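Local coordinates for uncharacterized protein (Magnetospirillum magneticum AMB-1, PDB 5MU5), which is a Maf-family glycosyltransferase that probably attaches sugars to flagellin and is involved in the formation of bacterial flagella, at residues 552-557 with 631-636; 328-333 with 358-363; 373-376 with 381-384. All coordinates share one frame; numbering follows the deposited sequence.

Read from the N terminus, the three contacts follow one another in series, none enclosing or crossing another. Contact 2 closes first: helix 327-340 is met by the loop that comes after strand 346-350, just before strand 363-367 enters the large mixed sheet. Contact 3 follows within the same MptE-like region and is much shorter, where a side chain of helix 373-378 reaches the loop that follows it, before helix 393-404. Contact 1 spans the longest interval and pairs helices 546-564 and 618-646 of the C-terminal helical bundle. Its nearest atoms lie about 11 Å from those of contact 3 and about 25 Å from those of contact 2; none touch, but helix 589-609 lies against both contacts 1 and 3.

Contact 1 (552-557 with 631-636); sequences TLLGEC and QMIRVM
I633 presents both of its branches to helix 546-564, a clear example of how a beta-branched residue fills the seam between antiparallel helices. The axes of the two segments run at 177° to each other and approach to 10.0 Å, with L554 and I633 facing one another. One branch, CG2 of I633, lies 3.7 Å from the backbone O of L554 and also touches the CB of that leucine. The other branch starts beside the backbone N (chi1 -79°), and its extended continuation carries CD1 of I633 to within 4.0 Å of CB of C557. The isoleucine thus spans a little under one turn of the opposing helix.

L554 and M636 meet differently: their side chains cross at about a right angle, and CD1 of L554 comes 4.1 Å from CB of M636, touching the root of the methionine. An alanine in place of I633 would probably leave CB of C557 without its methyl partner and open a gap beside L554.

The touching side chains are buried, with bundle helices 568-579 and 589-609 against C557 and helix 92-107 of the N-terminal Maf region against M636. With no hydrogen bond or salt bridge joining the two segments, their mutual attachment rests on buried apolar packing, without directional bonds.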
loop_
_atom_site.group_PDB
_atom_site.type_symbol
_atom_site.label_atom_id
_atom_site.label_comp_id
_atom_site.label_asym_id
_atom_site.label_seq_id
_atom_site.Cartn_x
_atom_site.Cartn_y
_atom_site.Cartn_z
ATOM N N THR A 552 6.285 -8.606 -23.753
ATOM C CA THR A 552 7.203 -9.668 -23.339
ATOM C C THR A 552 6.814 -10.221 -21.959
ATOM O O THR A 552 6.744 -11.439 -21.749
ATOM C CB THR A 552 8.650 -9.117 -23.321
ATOM O OG1 THR A 552 9.048 -8.815 -24.665
ATOM C CG2 THR A 552 9.638 -10.116 -22.718
ATOM N N LEU A 553 6.561 -9.321 -21.017
ATOM C CA LEU A 553 6.134 -9.723 -19.677
ATOM C C LEU A 553 4.810 -10.508 -19.720
ATOM O O LEU A 553 4.646 -11.532 -19.054
ATOM C CB LEU A 553 6.002 -8.495 -18.756
ATOM C CG LEU A 553 5.621 -8.782 -17.295
ATOM C CD1 LEU A 553 6.525 -9.835 -16.650
ATOM C CD2 LEU A 553 5.617 -7.511 -16.466
ATOM N N LEU A 554 3.868 -10.007 -20.500
ATOM C CA LEU A 554 2.574 -10.644 -20.630
ATOM C C LEU A 554 2.742 -12.040 -21.199
ATOM O O LEU A 554 2.104 -12.978 -20.734
ATOM C CB LEU A 554 1.673 -9.818 -21.540
ATOM C CG LEU A 554 1.162 -8.510 -20.938
ATOM C CD1 LEU A 554 0.400 -7.719 -21.994
ATOM C CD2 LEU A 554 0.275 -8.792 -19.733
ATOM N N GLY A 555 3.606 -12.166 -22.203
ATOM C CA GLY A 555 3.882 -13.453 -22.803
ATOM C C GLY A 555 4.401 -14.435 -21.771
ATOM O O GLY A 555 4.012 -15.605 -21.772
ATOM N N GLU A 556 5.272 -13.961 -20.879
ATOM C CA GLU A 556 5.864 -14.824 -19.846
ATOM C C GLU A 556 4.819 -15.285 -18.814
ATOM O O GLU A 556 4.888 -16.413 -18.328
ATOM C CB GLU A 556 7.075 -14.135 -19.177
ATOM C CG GLU A 556 8.294 -14.024 -20.099
ATOM C CD GLU A 556 9.411 -13.113 -19.572
ATOM O OE1 GLU A 556 9.199 -12.397 -18.564
ATOM O OE2 GLU A 556 10.518 -13.100 -20.180
ATOM N N CYS A 557 3.831 -14.441 -18.523
ATOM C CA CYS A 557 2.738 -14.824 -17.620
ATOM C C CYS A 557 1.781 -15.811 -18.263
ATOM O O CYS A 557 1.238 -16.667 -17.578
ATOM C CB CYS A 557 1.935 -13.606 -17.174
ATOM S SG CYS A 557 2.902 -12.375 -16.283
ATOM N N GLN A 631 -6.998 -15.299 -23.201
ATOM C CA GLN A 631 -7.782 -14.271 -23.872
ATOM C C GLN A 631 -7.571 -12.920 -23.188
ATOM O O GLN A 631 -7.425 -11.910 -23.863
ATOM C CB GLN A 631 -9.263 -14.623 -23.946
ATOM C CG GLN A 631 -9.602 -15.574 -25.091
ATOM C CD GLN A 631 -11.085 -15.952 -25.149
ATOM O OE1 GLN A 631 -11.973 -15.143 -24.837
ATOM N NE2 GLN A 631 -11.358 -17.192 -25.554
ATOM N N MET A 632 -7.524 -12.905 -21.858
ATOM C CA MET A 632 -7.281 -11.669 -21.133
ATOM C C MET A 632 -5.921 -11.081 -21.505
ATOM O O MET A 632 -5.804 -9.881 -21.798
ATOM C CB MET A 632 -7.320 -11.904 -19.633
ATOM C CG MET A 632 -7.298 -10.631 -18.812
ATOM S SD MET A 632 -7.283 -10.934 -17.045
ATOM C CE MET A 632 -5.605 -11.510 -16.847
ATOM N N ILE A 633 -4.899 -11.928 -21.490
ATOM C CA ILE A 633 -3.553 -11.483 -21.823
ATOM C C ILE A 633 -3.479 -11.002 -23.277
ATOM O O ILE A 633 -2.776 -10.037 -23.567
ATOM C CB ILE A 633 -2.516 -12.555 -21.433
ATOM C CG1 ILE A 633 -2.298 -12.432 -19.925
ATOM C CG2 ILE A 633 -1.211 -12.360 -22.186
ATOM C CD1 ILE A 633 -1.433 -13.491 -19.292
ATOM N N ARG A 634 -4.239 -11.636 -24.163
ATOM C CA ARG A 634 -4.344 -11.194 -25.563
ATOM C C ARG A 634 -4.970 -9.792 -25.684
ATOM O O ARG A 634 -4.440 -8.922 -26.385
ATOM C CB ARG A 634 -5.154 -12.215 -26.382
ATOM C CG ARG A 634 -5.442 -11.789 -27.807
ATOM C CD ARG A 634 -5.982 -12.921 -28.672
ATOM N NE ARG A 634 -5.976 -12.490 -30.073
ATOM C CZ ARG A 634 -6.904 -11.720 -30.646
ATOM N NH1 ARG A 634 -7.965 -11.297 -29.961
ATOM N NH2 ARG A 634 -6.767 -11.367 -31.924
ATOM N N VAL A 635 -6.106 -9.582 -25.029
ATOM C CA VAL A 635 -6.732 -8.267 -25.010
ATOM C C VAL A 635 -5.783 -7.199 -24.410
ATOM O O VAL A 635 -5.664 -6.100 -24.945
ATOM C CB VAL A 635 -8.067 -8.293 -24.227
ATOM C CG1 VAL A 635 -8.557 -6.882 -23.909
ATOM C CG2 VAL A 635 -9.123 -9.066 -25.009
ATOM N N MET A 636 -5.109 -7.525 -23.315
ATOM C CA MET A 636 -4.176 -6.596 -22.693
ATOM C C MET A 636 -3.018 -6.257 -23.642
ATOM O O MET A 636 -2.582 -5.110 -23.735
ATOM C CB MET A 636 -3.598 -7.180 -21.405
ATOM C CG MET A 636 -4.608 -7.337 -20.289
ATOM S SD MET A 636 -3.911 -8.083 -18.801
ATOM C CE MET A 636 -3.041 -6.676 -18.110
#

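Contact 2 (328-333 with 358-363); sequences APYRAL and RDLFED
L360 packs against Y330 and L333 where a beta-alpha-beta unit of the MptE-like region meets the loop that follows it. Strands 319-322 and 346-350 are parallel neighbours in the large mixed sheet, helix 327-340 connects them, and the loop ending in segment 358-363 leads on to the next parallel strand, 363-367.

The aromatic-aliphatic contacts centre on one methyl group. CD1 of L360 lies 3.7 Å from CE1 of Y330, with CD1 of the same ring slightly farther off, and the leucine side chain approaches the tyrosine at a slant. A chi1 of 160° turns the Y330 ring away from its backbone N and swings it off the side of the helix to meet the loop. Purely aliphatic packing adds to this: CD1 of L360 is also 4.0 Å from CB of L333, so the same methyl bridges two residues a helical turn apart. L360 further touches A334 and H337 on the same helix.

Hydrogen bonding shapes the loop itself and does not cross the interface. N of F361 bonds to O of R358 at 3.0 Å, closing a type I turn that sets L360 toward the helix and F361 next to it. Charged pairs lie at the margins, where D363 forms a salt bridge with R526 and R331 forms another with E654.

L333 and F361 both touch Q320 of strand 319-322, and L333 also L322; in the loop after the helix, F342 meets the F361 ring. Across the contact, CD1 of L333 approaches F361 at the ring edge, near its plane, 4.4 Å from CE1.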
loop_
_atom_site.group_PDB
_atom_site.type_symbol
_atom_site.label_atom_id
_atom_site.label_comp_id
_atom_site.label_asym_id
_atom_site.label_seq_id
_atom_site.Cartn_x
_atom_site.Cartn_y
_atom_site.Cartn_z
ATOM N N ALA A 328 -11.905 16.093 -13.915
ATOM C CA ALA A 328 -12.739 16.770 -12.911
ATOM C C ALA A 328 -11.953 17.794 -12.057
ATOM O O ALA A 328 -12.385 18.942 -11.948
ATOM C CB ALA A 328 -13.507 15.764 -12.041
ATOM N N PRO A 329 -10.814 17.380 -11.439
ATOM C CA PRO A 329 -9.966 18.365 -10.771
ATOM C C PRO A 329 -9.560 19.518 -11.699
ATOM O O PRO A 329 -9.542 20.685 -11.275
ATOM C CB PRO A 329 -8.741 17.565 -10.365
ATOM C CG PRO A 329 -9.209 16.160 -10.272
ATOM C CD PRO A 329 -10.260 16.016 -11.329
ATOM N N TYR A 330 -9.254 19.212 -12.956
ATOM C CA TYR A 330 -8.942 20.272 -13.897
ATOM C C TYR A 330 -10.131 21.221 -14.096
ATOM O O TYR A 330 -9.955 22.450 -14.082
ATOM C CB TYR A 330 -8.488 19.710 -15.255
ATOM C CG TYR A 330 -8.616 20.713 -16.380
ATOM C CD1 TYR A 330 -7.719 21.775 -16.494
ATOM C CD2 TYR A 330 -9.636 20.612 -17.319
ATOM C CE1 TYR A 330 -7.829 22.702 -17.521
ATOM C CE2 TYR A 330 -9.768 21.550 -18.346
ATOM C CZ TYR A 330 -8.856 22.589 -18.437
ATOM O OH TYR A 330 -8.944 23.518 -19.445
ATOM N N ARG A 331 -11.323 20.662 -14.309
ATOM C CA ARG A 331 -12.487 21.501 -14.592
ATOM C C ARG A 331 -12.791 22.399 -13.401
ATOM O O ARG A 331 -13.173 23.535 -13.587
ATOM C CB ARG A 331 -13.719 20.701 -15.047
ATOM C CG ARG A 331 -13.652 20.232 -16.501
ATOM C CD ARG A 331 -14.942 19.531 -16.925
ATOM N NE ARG A 331 -15.171 18.281 -16.184
ATOM C CZ ARG A 331 -14.888 17.049 -16.624
ATOM N NH1 ARG A 331 -14.364 16.843 -17.838
ATOM N NH2 ARG A 331 -15.131 15.999 -15.841
ATOM N N ALA A 332 -12.584 21.903 -12.189
ATOM C CA ALA A 332 -12.777 22.727 -10.980
ATOM C C ALA A 332 -11.781 23.905 -10.961
ATOM O O ALA A 332 -12.167 25.057 -10.779
ATOM C CB ALA A 332 -12.645 21.870 -9.723
ATOM N N LEU A 333 -10.508 23.610 -11.189
ATOM C CA LEU A 333 -9.496 24.651 -11.275
ATOM C C LEU A 333 -9.786 25.654 -12.361
ATOM O O LEU A 333 -9.617 26.848 -12.150
ATOM C CB LEU A 333 -8.117 24.066 -11.543
ATOM C CG LEU A 333 -7.239 23.797 -10.339
ATOM C CD1 LEU A 333 -5.909 23.263 -10.864
ATOM C CD2 LEU A 333 -7.027 25.064 -9.521
ATOM N N ARG A 358 -1.684 23.046 -17.194
ATOM C CA ARG A 358 -0.598 23.941 -17.554
ATOM C C ARG A 358 -1.107 25.256 -18.133
ATOM O O ARG A 358 -0.665 26.329 -17.704
ATOM C CB ARG A 358 0.361 23.267 -18.543
ATOM C CG ARG A 358 1.612 24.102 -18.795
ATOM C CD ARG A 358 2.872 23.262 -18.727
ATOM N NE ARG A 358 3.225 22.675 -20.014
ATOM C CZ ARG A 358 3.760 21.468 -20.179
ATOM N NH1 ARG A 358 3.963 20.665 -19.133
ATOM N NH2 ARG A 358 4.051 21.044 -21.407
ATOM N N ASP A 359 -2.046 25.154 -19.077
ATOM C CA ASP A 359 -2.661 26.313 -19.746
ATOM C C ASP A 359 -3.226 27.367 -18.793
ATOM O O ASP A 359 -3.246 28.534 -19.118
ATOM C CB ASP A 359 -3.833 25.882 -20.634
ATOM C CG ASP A 359 -3.465 24.818 -21.660
ATOM O OD1 ASP A 359 -2.275 24.686 -22.016
ATOM O OD2 ASP A 359 -4.400 24.113 -22.114
ATOM N N LEU A 360 -3.687 26.964 -17.618
ATOM C CA LEU A 360 -4.304 27.906 -16.689
ATOM C C LEU A 360 -3.294 28.749 -15.944
ATOM O O LEU A 360 -3.670 29.689 -15.243
ATOM C CB LEU A 360 -5.144 27.151 -15.660
ATOM C CG LEU A 360 -6.134 26.136 -16.229
ATOM C CD1 LEU A 360 -6.778 25.352 -15.093
ATOM C CD2 LEU A 360 -7.172 26.831 -17.096
ATOM N N PHE A 361 -2.021 28.398 -16.062
ATOM C CA PHE A 361 -0.987 29.050 -15.278
ATOM C C PHE A 361 0.164 29.547 -16.107
ATOM O O PHE A 361 0.652 28.856 -16.978
ATOM C CB PHE A 361 -0.405 28.089 -14.246
ATOM C CG PHE A 361 -1.341 27.769 -13.149
ATOM C CD1 PHE A 361 -2.231 26.717 -13.277
ATOM C CD2 PHE A 361 -1.342 28.518 -11.989
ATOM C CE1 PHE A 361 -3.115 26.419 -12.272
ATOM C CE2 PHE A 361 -2.222 28.221 -10.976
ATOM C CZ PHE A 361 -3.110 27.172 -11.117
ATOM N N GLU A 362 0.610 30.747 -15.775
ATOM C CA GLU A 362 1.846 31.282 -16.312
ATOM C C GLU A 362 2.994 30.260 -16.223
ATOM O O GLU A 362 3.721 30.058 -17.192
ATOM C CB GLU A 362 2.206 32.566 -15.543
ATOM C CG GLU A 362 1.360 33.762 -15.982
ATOM C CD GLU A 362 1.388 34.933 -15.017
ATOM O OE1 GLU A 362 2.181 34.903 -14.047
ATOM O OE2 GLU A 362 0.605 35.889 -15.242
ATOM N N ASP A 363 3.102 29.578 -15.079
ATOM C CA ASP A 363 4.242 28.727 -14.775
ATOM C C ASP A 363 3.883 27.464 -13.952
ATOM O O ASP A 363 3.053 27.506 -13.032
ATOM C CB ASP A 363 5.242 29.593 -14.029
ATOM C CG ASP A 363 6.388 28.815 -13.485
ATOM O OD1 ASP A 363 7.085 28.113 -14.252
ATOM O OD2 ASP A 363 6.603 28.919 -12.266
#

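Contact 3 (373-376 with 381-384); sequences SSYA and GIEY
The hydroxyl end of Y375 rests against I382 and G381, a case in which one long side chain spans the gap between a short helix and the turn that follows it. The close part is small. OH of Y375 is 3.4 Å from CD1 of I382 and 3.6 Å from CA of the same residue, and it comes 4.1 Å from the carbonyl C of G381. The ring reaches this position because CG lies anti to the backbone N (chi1 -177°), extending the tyrosine from helix 373-378 to a turn whose nearest CA, that of G381, is still 9.0 Å from its own. I382 meets the hydroxyl with its bent chain, and the two side chains pass at a slant.

The contact lies at the surface: I382 touches the hydroxyl while being exposed itself, and exposed E383, whose CB points away, makes no contact. No hydrogen bond joins the two segments. Within the turn, N of Y384 bonds to O of G381 at 3.1 Å, and S379 and S385 bond to its backbone from outside. G381 adopts backbone angles (phi 149°, psi 162°) at which a CB would press on the preceding carbonyl. CG of E383 lies over one face of the Y384 ring, 3.6 Å above its plane and displaced toward the rim.

This surface closure borders elements of the MptE-like region and of the helical bundle. F368, just beyond strand 363-367, touches Y375 and shares backbone hydrogen bonding with Y384. At the start of helix 373-378, S373 packs on bundle helix 589-609 and S374 on helix 242-257.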
loop_
_atom_site.group_PDB
_atom_site.type_symbol
_atom_site.label_atom_id
_atom_site.label_comp_id
_atom_site.label_asym_id
_atom_site.label_seq_id
_atom_site.Cartn_x
_atom_site.Cartn_y
_atom_site.Cartn_z
ATOM N N SER A 373 3.523 3.674 -12.729
ATOM C CA SER A 373 4.236 3.473 -13.984
ATOM C C SER A 373 4.920 4.770 -14.450
ATOM O O SER A 373 6.003 4.739 -14.990
ATOM C CB SER A 373 3.260 3.016 -15.076
ATOM O OG SER A 373 2.223 3.978 -15.276
ATOM N N SER A 374 4.272 5.903 -14.222
ATOM C CA SER A 374 4.803 7.201 -14.599
ATOM C C SER A 374 6.057 7.562 -13.806
ATOM O O SER A 374 6.900 8.307 -14.295
ATOM C CB SER A 374 3.732 8.262 -14.378
ATOM O OG SER A 374 3.147 8.104 -13.095
ATOM N N TYR A 375 6.167 7.063 -12.578
ATOM C CA TYR A 375 7.354 7.315 -11.773
ATOM C C TYR A 375 8.538 6.572 -12.375
ATOM O O TYR A 375 9.588 7.148 -12.645
ATOM C CB TYR A 375 7.157 6.866 -10.321
ATOM C CG TYR A 375 8.351 7.197 -9.474
ATOM C CD1 TYR A 375 8.528 8.491 -8.974
ATOM C CD2 TYR A 375 9.327 6.236 -9.193
ATOM C CE1 TYR A 375 9.627 8.817 -8.207
ATOM C CE2 TYR A 375 10.441 6.555 -8.435
ATOM C CZ TYR A 375 10.587 7.852 -7.949
ATOM O OH TYR A 375 11.686 8.196 -7.197
ATOM N N ALA A 376 8.351 5.284 -12.611
ATOM C CA ALA A 376 9.416 4.458 -13.117
ATOM C C ALA A 376 9.862 4.929 -14.485
ATOM O O ALA A 376 11.027 4.859 -14.813
ATOM C CB ALA A 376 8.955 3.008 -13.187
ATOM N N GLY A 381 14.841 10.852 -10.763
ATOM C CA GLY A 381 15.470 10.483 -9.503
ATOM C C GLY A 381 14.638 10.779 -8.266
ATOM O O GLY A 381 13.712 11.599 -8.276
ATOM N N ILE A 382 15.019 10.127 -7.178
ATOM C CA ILE A 382 14.317 10.235 -5.916
ATOM C C ILE A 382 14.286 11.661 -5.359
ATOM O O ILE A 382 13.302 12.061 -4.738
ATOM C CB ILE A 382 14.900 9.234 -4.884
ATOM C CG1 ILE A 382 13.991 9.096 -3.661
ATOM C CG2 ILE A 382 16.315 9.620 -4.467
ATOM C CD1 ILE A 382 12.652 8.442 -3.947
ATOM N N GLU A 383 15.337 12.437 -5.607
ATOM C CA GLU A 383 15.386 13.835 -5.138
ATOM C C GLU A 383 14.319 14.776 -5.737
ATOM O O GLU A 383 14.178 15.912 -5.287
ATOM C CB GLU A 383 16.792 14.444 -5.325
ATOM C CG GLU A 383 17.268 14.666 -6.756
ATOM C CD GLU A 383 18.086 13.511 -7.313
ATOM O OE1 GLU A 383 17.627 12.335 -7.266
ATOM O OE2 GLU A 383 19.202 13.784 -7.816
ATOM N N TYR A 384 13.581 14.321 -6.750
ATOM C CA TYR A 384 12.534 15.132 -7.370
ATOM C C TYR A 384 11.126 14.635 -7.027
ATOM O O TYR A 384 10.148 15.034 -7.660
ATOM C CB TYR A 384 12.729 15.189 -8.894
ATOM C CG TYR A 384 14.125 15.584 -9.321
ATOM C CD1 TYR A 384 14.541 16.914 -9.286
ATOM C CD2 TYR A 384 15.030 14.632 -9.783
ATOM C CE1 TYR A 384 15.820 17.277 -9.688
ATOM C CE2 TYR A 384 16.313 14.986 -10.182
ATOM C CZ TYR A 384 16.696 16.300 -10.122
ATOM O OH TYR A 384 17.944 16.648 -10.500
#